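Long-range contacts in MUTM (fpg) protein (Thermus thermophilus, PDB 1EE8), which belongs to the MutM (Fpg) family of DNA-repair proteins, combining a beta-rich N-terminal domain with a helical H2TH domain and a zinc finger: residues R12-V17 and I44-R49; G51-F56 and E63-L68; E77-T82 and Y94-R99. One frame throughout, in Å; residues are numbered along the deposited sequence.

Interaction 1: residues R12-V17 and I44-R49; sequences RLRPLV and ILEVDR
R14 and V17, on the last turns of helix 3-17, face V47 and I44 of strand 42-50, the helical and strand segments running antiparallel at 176° with their axes 8.4 Å apart. The pairing is an instructive case of a helix end laid on a strand, with an apolar layer inside and a charged pair at its margin. In the apolar layer, V17 presents CG2 to V47 CG2 at 3.7 Å, the two side chains meeting at about a right angle. I44 reaches V17 from the other end of the strand segment, its CD1 lying 3.9 Å from V17 CB while its CB packs against the carbonyl oxygen of V17. R14 then passes V47 in the opposite direction, so that its CG rests 3.7 Å from V47 CB. Only beyond this aliphatic part does the arginine become polar. The chain bends at chi2 and at chi3 (-55°), which turns NE aside; R14 NH1 lies 3.0 Å from E46 OE2 in a salt bridge. NH1 also makes a weak hydrogen bond to E46 OE1 at 3.2 Å, with guanidinium and carboxylate nearly coplanar. The glutamate leaves the strand pointing away from the helix and folds back at chi2 (-72°). There OE1 takes a second bond, 2.9 Å from V47 N, on its anti lone pair, which helps to fix the carboxylate for R14. R10 lies close to R14 NH1, a like charge that the glutamate probably offsets. On the sheet side, L45 and E46 both face A57, forming a classic beta bulge. Strand 53-58 packs alongside through L54, F56 and L58, whereas L13 and V17 of the helix reach across to L93 on strand 92-96.

Interaction 2: residues G51-F56 and E63-L68; sequences GKFLLF and ELVAHL
F53 and L55 flank V65 of the neighbouring strand on one face of the sheet, and the differing attitudes of these side chains illustrate how such a face is filled. The F53 ring, with CG anti to the carbonyl carbon (chi1 -65°), brings CD2 to 3.8 Å from V65 CG1. The next ring atom, F53 CE2, lies 4.0 Å from H67 CB. The two aromatic planes of F53 and H67 are inclined at 47°, neither stacked nor edge-to-face. L55 behaves differently: it lies beside V65 and points the same way, CG against the valine's CG2 at 4.1 Å. L55 CD2 also touches E63 OE2, which forms a salt bridge with R109, while E63 OE1 is hydrogen-bonded to Y112 OH and G110 N. On the reverse face, L54 meets A66 and F56 meets L64 mainly through their CB atoms. The F56 ring turns its edge to the backbone, CD2 lying 3.6 Å from L64 O in the plane of the ring. Beneath these contacts the backbone pairs tightly. L54 and A66 exchange two bonds, the shorter from A66 N to L54 O at 2.8 Å, and F56 and L64 exchange two more, the one from F56 N to L64 O being almost straight (178°). Where the strands separate, a water takes over: it donates to K52 O at 2.6 Å and accepts from L68 N at 2.9 Å, with a weak bond from H67 ND1. The L54 and F56 face is covered by helix 3-17 through V6, T9, R10 and L13, while F74 packs on L54 and A66. Such regular two-residue spacing of bonded pairs belongs to an antiparallel beta hairpin, strands 53-58 and 62-67, here within the beta-sandwich N-terminal domain of the Fpg family.

Interaction 3: residues E77-T82 and Y94-R99; sequences EPTPHT and YFHDPR
Y94 carries P78 over one face of its ring: P78 CD stands 3.8 Å from the ring centroid, 27° off the normal, a CH-pi contact. It lies where a type I beta turn, T79 to T82, leads into strand 82-88 beside strand 92-96. T82 CG2 approaches the edge of the Y94 ring and packs on Y94 CB. The H96 ring meets T79 OG1 at its edge, OG1 and ND1 being 2.6 Å apart in a short hydrogen bond, while P98 CD lies above one face. T82 and H96 form an antiparallel non-hydrogen-bonded pair. The turn itself is held by T82 N bonding T79 O and by T79 N bonding T82 OG1 at 2.8 Å. T79 OG1 occupies the crowded position between backbone N and carbonyl carbon (chi1 70°), which directs it to H96 and lets it accept a weak bond from H81 N. H81 CB packs 3.9 Å from H96 CE1 and near P98. D97 directs its carboxylate elsewhere, to T71 and G102. D97 N donates to H81 O at 3.0 Å, nearly straight at 172°, from above the carbonyl plane.

Overall arrangement
The three contacts show how one beta-rich domain combines several local solutions. Interactions 1 and 2 are adjacent: their centres lie 11 Å apart, D48 N is 2.7 Å from L55 O in a probable hydrogen bond, and V47 CG2 packs on F56 CD1 at 3.9 Å. Interaction 2 also touches interaction 3, 17 Å away between centres, where L68 CD2 meets F95 CE2 at 3.8 Å. Interactions 1 and 3 do not touch; their nearest atoms are about 7 Å apart. All three belong to the N-terminal domain and follow one another in series along the chain. The zinc ion is bound elsewhere, by C238, C241, C258 and C261.

Interaction 1: residues R12-V17 and I44-R49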
loop_
_atom_site.group_PDB
_atom_site.type_symbol
_atom_site.label_atom_id
_atom_site.label_comp_id
_atom_site.label_asym_id
_atom_site.label_seq_id
_atom_site.Cartn_x
_atom_site.Cartn_y
_atom_site.Cartn_z
ATOM N N ARG A 12 9.749 2.092 25.386
ATOM C CA ARG A 12 11.023 2.686 25.000
ATOM C C ARG A 12 10.935 3.464 23.691
ATOM O O ARG A 12 11.537 4.524 23.548
ATOM C CB ARG A 12 12.104 1.614 24.870
ATOM C CG ARG A 12 12.451 0.928 26.174
ATOM C CD ARG A 12 13.005 1.916 27.190
ATOM N NE ARG A 12 13.447 1.238 28.403
ATOM C CZ ARG A 12 14.123 1.823 29.385
ATOM N NH1 ARG A 12 14.437 3.110 29.300
ATOM N NH2 ARG A 12 14.494 1.119 30.450
ATOM N N LEU A 13 10.179 2.938 22.737
ATOM C CA LEU A 13 10.052 3.595 21.445
ATOM C C LEU A 13 9.132 4.811 21.404
ATOM O O LEU A 13 9.414 5.762 20.683
ATOM C CB LEU A 13 9.588 2.593 20.377
ATOM C CG LEU A 13 10.508 1.437 19.985
ATOM C CD1 LEU A 13 9.845 0.632 18.871
ATOM C CD2 LEU A 13 11.859 1.961 19.530
ATOM N N ARG A 14 8.042 4.796 22.166
ATOM C CA ARG A 14 7.103 5.914 22.116
ATOM C C ARG A 14 7.707 7.307 22.242
ATOM O O ARG A 14 7.383 8.190 21.450
ATOM C CB ARG A 14 5.973 5.731 23.134
ATOM C CG ARG A 14 4.992 4.632 22.741
ATOM C CD ARG A 14 3.585 4.918 23.247
ATOM N NE ARG A 14 3.565 5.137 24.685
ATOM C CZ ARG A 14 2.532 5.632 25.357
ATOM N NH1 ARG A 14 1.412 5.972 24.724
ATOM N NH2 ARG A 14 2.623 5.779 26.669
ATOM N N PRO A 15 8.599 7.528 23.221
ATOM C CA PRO A 15 9.208 8.855 23.378
ATOM C C PRO A 15 10.122 9.204 22.202
ATOM O O PRO A 15 10.489 10.366 22.012
ATOM C CB PRO A 15 10.016 8.727 24.671
ATOM C CG PRO A 15 9.406 7.548 25.381
ATOM C CD PRO A 15 9.075 6.606 24.264
ATOM N N LEU A 16 10.487 8.193 21.422
ATOM C CA LEU A 16 11.383 8.387 20.290
ATOM C C LEU A 16 10.715 8.508 18.925
ATOM O O LEU A 16 11.302 9.067 18.003
ATOM C CB LEU A 16 12.394 7.234 20.224
ATOM C CG LEU A 16 13.260 6.952 21.453
ATOM C CD1 LEU A 16 14.096 5.690 21.216
ATOM C CD2 LEU A 16 14.152 8.156 21.733
ATOM N N VAL A 17 9.496 7.997 18.789
ATOM C CA VAL A 17 8.824 8.029 17.497
ATOM C C VAL A 17 7.509 8.790 17.433
ATOM O O VAL A 17 7.060 9.153 16.348
ATOM C CB VAL A 17 8.558 6.601 17.002
ATOM C CG1 VAL A 17 9.828 5.778 17.104
ATOM C CG2 VAL A 17 7.441 5.966 17.820
ATOM N N ILE A 44 3.575 8.931 12.815
ATOM C CA ILE A 44 3.278 7.917 13.810
ATOM C C ILE A 44 2.506 8.593 14.937
ATOM O O ILE A 44 3.044 9.454 15.632
ATOM C CB ILE A 44 4.579 7.304 14.363
ATOM C CG1 ILE A 44 5.349 6.630 13.218
ATOM C CG2 ILE A 44 4.261 6.314 15.483
ATOM C CD1 ILE A 44 6.666 6.015 13.633
ATOM N N LEU A 45 1.251 8.197 15.107
ATOM C CA LEU A 45 0.392 8.769 16.137
ATOM C C LEU A 45 0.428 8.019 17.462
ATOM O O LEU A 45 0.153 8.591 18.515
ATOM C CB LEU A 45 -1.043 8.830 15.625
ATOM C CG LEU A 45 -1.185 9.566 14.287
ATOM C CD1 LEU A 45 -2.654 9.643 13.898
ATOM C CD2 LEU A 45 -0.582 10.958 14.403
ATOM N N GLU A 46 0.758 6.733 17.412
ATOM C CA GLU A 46 0.834 5.926 18.622
ATOM C C GLU A 46 1.495 4.591 18.354
ATOM O O GLU A 46 1.607 4.158 17.205
ATOM C CB GLU A 46 -0.563 5.665 19.186
ATOM C CG GLU A 46 -0.961 6.564 20.337
ATOM C CD GLU A 46 -0.237 6.245 21.638
ATOM O OE1 GLU A 46 0.733 5.449 21.626
ATOM O OE2 GLU A 46 -0.641 6.809 22.679
ATOM N N VAL A 47 1.942 3.951 19.431
ATOM C CA VAL A 47 2.556 2.632 19.358
ATOM C C VAL A 47 1.805 1.814 20.400
ATOM O O VAL A 47 2.020 1.972 21.602
ATOM C CB VAL A 47 4.060 2.665 19.712
ATOM C CG1 VAL A 47 4.665 1.264 19.567
ATOM C CG2 VAL A 47 4.791 3.642 18.807
ATOM N N ASP A 48 0.886 0.973 19.938
ATOM C CA ASP A 48 0.099 0.149 20.842
ATOM C C ASP A 48 0.626 -1.279 20.893
ATOM O O ASP A 48 1.471 -1.680 20.087
ATOM C CB ASP A 48 -1.368 0.115 20.407
ATOM C CG ASP A 48 -2.003 1.492 20.368
ATOM O OD1 ASP A 48 -1.781 2.285 21.306
ATOM O OD2 ASP A 48 -2.735 1.775 19.397
ATOM N N ARG A 49 0.125 -2.034 21.859
ATOM C CA ARG A 49 0.501 -3.427 22.019
ATOM C C ARG A 49 -0.745 -4.218 22.333
ATOM O O ARG A 49 -1.541 -3.838 23.191
ATOM C CB ARG A 49 1.496 -3.622 23.168
ATOM C CG ARG A 49 1.839 -5.102 23.407
ATOM C CD ARG A 49 2.594 -5.322 24.716
ATOM N NE ARG A 49 1.787 -4.947 25.878
ATOM C CZ ARG A 49 0.690 -5.589 26.266
ATOM N NH1 ARG A 49 0.018 -5.172 27.330
ATOM N NH2 ARG A 49 0.268 -6.652 25.602
#

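Interaction 2: residues G51-F56 and E63-L68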
loop_
_atom_site.group_PDB
_atom_site.type_symbol
_atom_site.label_atom_id
_atom_site.label_comp_id
_atom_site.label_asym_id
_atom_site.label_seq_id
_atom_site.Cartn_x
_atom_site.Cartn_y
_atom_site.Cartn_z
ATOM N N GLY A 51 -1.415 -8.199 23.054
ATOM C CA GLY A 51 -0.743 -9.475 23.214
ATOM C C GLY A 51 0.743 -9.259 22.986
ATOM O O GLY A 51 1.372 -8.419 23.642
ATOM N N LYS A 52 1.299 -10.003 22.040
ATOM C CA LYS A 52 2.716 -9.902 21.704
ATOM C C LYS A 52 2.932 -9.052 20.465
ATOM O O LYS A 52 4.050 -8.962 19.962
ATOM C CB LYS A 52 3.300 -11.290 21.447
ATOM C CG LYS A 52 3.248 -12.211 22.638
ATOM C CD LYS A 52 3.736 -13.593 22.274
ATOM C CE LYS A 52 3.552 -14.550 23.435
ATOM N NZ LYS A 52 3.777 -15.958 23.012
ATOM N N PHE A 53 1.869 -8.435 19.964
ATOM C CA PHE A 53 1.988 -7.605 18.773
ATOM C C PHE A 53 2.253 -6.154 19.101
ATOM O O PHE A 53 1.751 -5.615 20.087
ATOM C CB PHE A 53 0.716 -7.648 17.920
ATOM C CG PHE A 53 0.412 -8.992 17.339
ATOM C CD1 PHE A 53 -0.443 -9.869 17.999
ATOM C CD2 PHE A 53 0.945 -9.368 16.107
ATOM C CE1 PHE A 53 -0.765 -11.096 17.437
ATOM C CE2 PHE A 53 0.628 -10.597 15.539
ATOM C CZ PHE A 53 -0.226 -11.459 16.201
ATOM N N LEU A 54 3.039 -5.525 18.244
ATOM C CA LEU A 54 3.358 -4.120 18.383
ATOM C C LEU A 54 2.615 -3.475 17.213
ATOM O O LEU A 54 2.701 -3.957 16.082
ATOM C CB LEU A 54 4.864 -3.933 18.241
ATOM C CG LEU A 54 5.534 -2.727 18.885
ATOM C CD1 LEU A 54 5.196 -2.664 20.369
ATOM C CD2 LEU A 54 7.041 -2.838 18.671
ATOM N N LEU A 55 1.862 -2.416 17.479
ATOM C CA LEU A 55 1.122 -1.748 16.416
ATOM C C LEU A 55 1.439 -0.259 16.346
ATOM O O LEU A 55 1.249 0.469 17.319
ATOM C CB LEU A 55 -0.390 -1.922 16.604
ATOM C CG LEU A 55 -1.031 -3.314 16.586
ATOM C CD1 LEU A 55 -0.790 -4.028 17.912
ATOM C CD2 LEU A 55 -2.529 -3.163 16.341
ATOM N N PHE A 56 1.938 0.182 15.195
ATOM C CA PHE A 56 2.232 1.588 14.985
ATOM C C PHE A 56 0.987 2.187 14.334
ATOM O O PHE A 56 0.603 1.782 13.231
ATOM C CB PHE A 56 3.433 1.756 14.049
ATOM C CG PHE A 56 4.740 1.329 14.651
ATOM C CD1 PHE A 56 5.559 2.250 15.297
ATOM C CD2 PHE A 56 5.146 -0.002 14.591
ATOM C CE1 PHE A 56 6.765 1.850 15.877
ATOM C CE2 PHE A 56 6.347 -0.409 15.166
ATOM C CZ PHE A 56 7.157 0.521 15.811
ATOM N N GLU A 63 -2.182 0.967 9.939
ATOM C CA GLU A 63 -1.433 0.395 11.047
ATOM C C GLU A 63 -0.308 -0.483 10.518
ATOM O O GLU A 63 -0.482 -1.226 9.552
ATOM C CB GLU A 63 -2.331 -0.455 11.962
ATOM C CG GLU A 63 -3.454 0.310 12.643
ATOM C CD GLU A 63 -4.269 -0.553 13.597
ATOM O OE1 GLU A 63 -4.845 -1.575 13.157
ATOM O OE2 GLU A 63 -4.340 -0.203 14.792
ATOM N N LEU A 64 0.858 -0.376 11.139
ATOM C CA LEU A 64 1.971 -1.219 10.759
ATOM C C LEU A 64 2.065 -2.176 11.936
ATOM O O LEU A 64 2.470 -1.796 13.035
ATOM C CB LEU A 64 3.259 -0.414 10.608
ATOM C CG LEU A 64 4.477 -1.210 10.125
ATOM C CD1 LEU A 64 4.176 -1.883 8.791
ATOM C CD2 LEU A 64 5.666 -0.273 9.986
ATOM N N VAL A 65 1.647 -3.413 11.710
ATOM C CA VAL A 65 1.674 -4.404 12.763
ATOM C C VAL A 65 2.983 -5.161 12.710
ATOM O O VAL A 65 3.439 -5.557 11.634
ATOM C CB VAL A 65 0.485 -5.387 12.629
ATOM C CG1 VAL A 65 0.569 -6.473 13.705
ATOM C CG2 VAL A 65 -0.819 -4.618 12.750
ATOM N N ALA A 66 3.593 -5.342 13.872
ATOM C CA ALA A 66 4.850 -6.056 13.949
ATOM C C ALA A 66 4.763 -7.227 14.909
ATOM O O ALA A 66 4.273 -7.094 16.034
ATOM C CB ALA A 66 5.979 -5.107 14.383
ATOM N N HIS A 67 5.224 -8.378 14.441
ATOM C CA HIS A 67 5.264 -9.592 15.240
ATOM C C HIS A 67 6.749 -9.916 15.319
ATOM O O HIS A 67 7.384 -10.174 14.303
ATOM C CB HIS A 67 4.502 -10.727 14.551
ATOM C CG HIS A 67 4.812 -12.078 15.112
ATOM N ND1 HIS A 67 4.643 -12.386 16.446
ATOM C CD2 HIS A 67 5.320 -13.191 14.530
ATOM C CE1 HIS A 67 5.037 -13.628 16.662
ATOM N NE2 HIS A 67 5.452 -14.139 15.516
ATOM N N LEU A 68 7.296 -9.884 16.529
ATOM C CA LEU A 68 8.719 -10.125 16.734
ATOM C C LEU A 68 9.177 -11.559 16.525
ATOM O O LEU A 68 10.256 -11.800 15.978
ATOM C CB LEU A 68 9.122 -9.653 18.134
ATOM C CG LEU A 68 8.774 -8.190 18.426
ATOM C CD1 LEU A 68 9.419 -7.749 19.734
ATOM C CD2 LEU A 68 9.263 -7.307 17.290
HETATM O O HOH W 1 5.792 -10.595 18.898
#

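Interaction 3: residues E77-T82 and Y94-R99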
loop_
_atom_site.group_PDB
_atom_site.type_symbol
_atom_site.label_atom_id
_atom_site.label_comp_id
_atom_site.label_asym_id
_atom_site.label_seq_id
_atom_site.Cartn_x
_atom_site.Cartn_y
_atom_site.Cartn_z
ATOM N N GLU A 77 20.410 0.943 16.564
ATOM C CA GLU A 77 21.599 0.840 15.712
ATOM C C GLU A 77 21.461 -0.425 14.870
ATOM O O GLU A 77 20.933 -1.424 15.340
ATOM C CB GLU A 77 22.878 0.739 16.545
ATOM C CG GLU A 77 23.753 1.963 16.444
ATOM C CD GLU A 77 23.663 2.836 17.669
ATOM O OE1 GLU A 77 22.524 3.104 18.121
ATOM O OE2 GLU A 77 24.732 3.260 18.177
ATOM N N PRO A 78 21.940 -0.397 13.621
ATOM C CA PRO A 78 21.827 -1.586 12.770
ATOM C C PRO A 78 22.665 -2.766 13.272
ATOM O O PRO A 78 23.687 -2.581 13.934
ATOM C CB PRO A 78 22.259 -1.071 11.398
ATOM C CG PRO A 78 23.242 0.009 11.740
ATOM C CD PRO A 78 22.631 0.703 12.922
ATOM N N THR A 79 22.212 -3.976 12.964
ATOM C CA THR A 79 22.898 -5.188 13.385
ATOM C C THR A 79 23.184 -6.057 12.162
ATOM O O THR A 79 22.631 -5.834 11.089
ATOM C CB THR A 79 22.027 -6.029 14.347
ATOM O OG1 THR A 79 20.935 -6.602 13.615
ATOM C CG2 THR A 79 21.480 -5.172 15.471
ATOM N N PRO A 80 24.054 -7.063 12.312
ATOM C CA PRO A 80 24.344 -7.916 11.155
ATOM C C PRO A 80 23.098 -8.632 10.636
ATOM O O PRO A 80 23.051 -9.055 9.481
ATOM C CB PRO A 80 25.386 -8.893 11.699
ATOM C CG PRO A 80 26.142 -8.055 12.677
ATOM C CD PRO A 80 25.018 -7.306 13.400
ATOM N N HIS A 81 22.089 -8.770 11.492
ATOM C CA HIS A 81 20.857 -9.443 11.091
ATOM C C HIS A 81 19.640 -8.535 10.971
ATOM O O HIS A 81 18.506 -8.959 11.201
ATOM C CB HIS A 81 20.550 -10.605 12.043
ATOM C CG HIS A 81 21.553 -11.711 11.967
ATOM N ND1 HIS A 81 22.584 -11.844 12.872
ATOM C CD2 HIS A 81 21.722 -12.699 11.055
ATOM C CE1 HIS A 81 23.345 -12.865 12.522
ATOM N NE2 HIS A 81 22.844 -13.401 11.423
ATOM N N THR A 82 19.875 -7.282 10.600
ATOM C CA THR A 82 18.775 -6.347 10.415
ATOM C C THR A 82 18.099 -6.716 9.097
ATOM O O THR A 82 18.763 -6.864 8.075
ATOM C CB THR A 82 19.285 -4.896 10.385
ATOM O OG1 THR A 82 19.763 -4.542 11.696
ATOM C CG2 THR A 82 18.160 -3.935 9.972
ATOM N N TYR A 94 15.758 -0.145 13.485
ATOM C CA TYR A 94 16.147 -1.331 12.723
ATOM C C TYR A 94 15.511 -2.595 13.280
ATOM O O TYR A 94 15.546 -2.830 14.486
ATOM C CB TYR A 94 17.668 -1.494 12.722
ATOM C CG TYR A 94 18.397 -0.257 12.256
ATOM C CD1 TYR A 94 18.816 0.711 13.167
ATOM C CD2 TYR A 94 18.645 -0.040 10.899
ATOM C CE1 TYR A 94 19.470 1.872 12.740
ATOM C CE2 TYR A 94 19.293 1.117 10.459
ATOM C CZ TYR A 94 19.704 2.067 11.391
ATOM O OH TYR A 94 20.346 3.206 10.966
ATOM N N PHE A 95 14.926 -3.395 12.390
ATOM C CA PHE A 95 14.284 -4.638 12.782
ATOM C C PHE A 95 15.314 -5.770 12.706
ATOM O O PHE A 95 15.616 -6.299 11.641
ATOM C CB PHE A 95 13.081 -4.916 11.870
ATOM C CG PHE A 95 12.265 -6.116 12.280
ATOM C CD1 PHE A 95 12.256 -7.266 11.497
ATOM C CD2 PHE A 95 11.516 -6.098 13.449
ATOM C CE1 PHE A 95 11.511 -8.390 11.872
ATOM C CE2 PHE A 95 10.767 -7.216 13.840
ATOM C CZ PHE A 95 10.765 -8.367 13.047
ATOM N N HIS A 96 15.864 -6.088 13.867
ATOM C CA HIS A 96 16.867 -7.125 14.045
ATOM C C HIS A 96 16.121 -8.450 14.173
ATOM O O HIS A 96 15.206 -8.564 14.987
ATOM C CB HIS A 96 17.637 -6.836 15.335
ATOM C CG HIS A 96 18.536 -7.948 15.774
ATOM N ND1 HIS A 96 19.670 -8.312 15.075
ATOM C CD2 HIS A 96 18.469 -8.777 16.842
ATOM C CE1 HIS A 96 20.262 -9.315 15.695
ATOM N NE2 HIS A 96 19.554 -9.617 16.769
ATOM N N ASP A 97 16.483 -9.445 13.370
ATOM C CA ASP A 97 15.795 -10.727 13.469
ATOM C C ASP A 97 16.619 -11.891 12.932
ATOM O O ASP A 97 16.458 -12.310 11.785
ATOM C CB ASP A 97 14.449 -10.668 12.735
ATOM C CG ASP A 97 13.573 -11.889 13.013
ATOM O OD1 ASP A 97 12.552 -12.062 12.317
ATOM O OD2 ASP A 97 13.902 -12.666 13.935
ATOM N N PRO A 98 17.511 -12.431 13.767
ATOM C CA PRO A 98 18.381 -13.557 13.418
ATOM C C PRO A 98 17.651 -14.762 12.810
ATOM O O PRO A 98 18.002 -15.213 11.729
ATOM C CB PRO A 98 19.030 -13.911 14.751
ATOM C CG PRO A 98 19.140 -12.579 15.424
ATOM C CD PRO A 98 17.788 -11.961 15.139
ATOM N N ARG A 99 16.634 -15.277 13.499
ATOM C CA ARG A 99 15.920 -16.460 13.012
ATOM C C ARG A 99 14.820 -16.239 11.982
ATOM O O ARG A 99 14.246 -17.201 11.476
ATOM C CB ARG A 99 15.386 -17.273 14.195
ATOM C CG ARG A 99 16.499 -17.803 15.098
ATOM C CD ARG A 99 16.040 -18.977 15.943
ATOM N NE ARG A 99 15.609 -20.097 15.108
ATOM C CZ ARG A 99 15.218 -21.279 15.575
ATOM N NH1 ARG A 99 14.841 -22.230 14.733
ATOM N NH2 ARG A 99 15.212 -21.514 16.881
#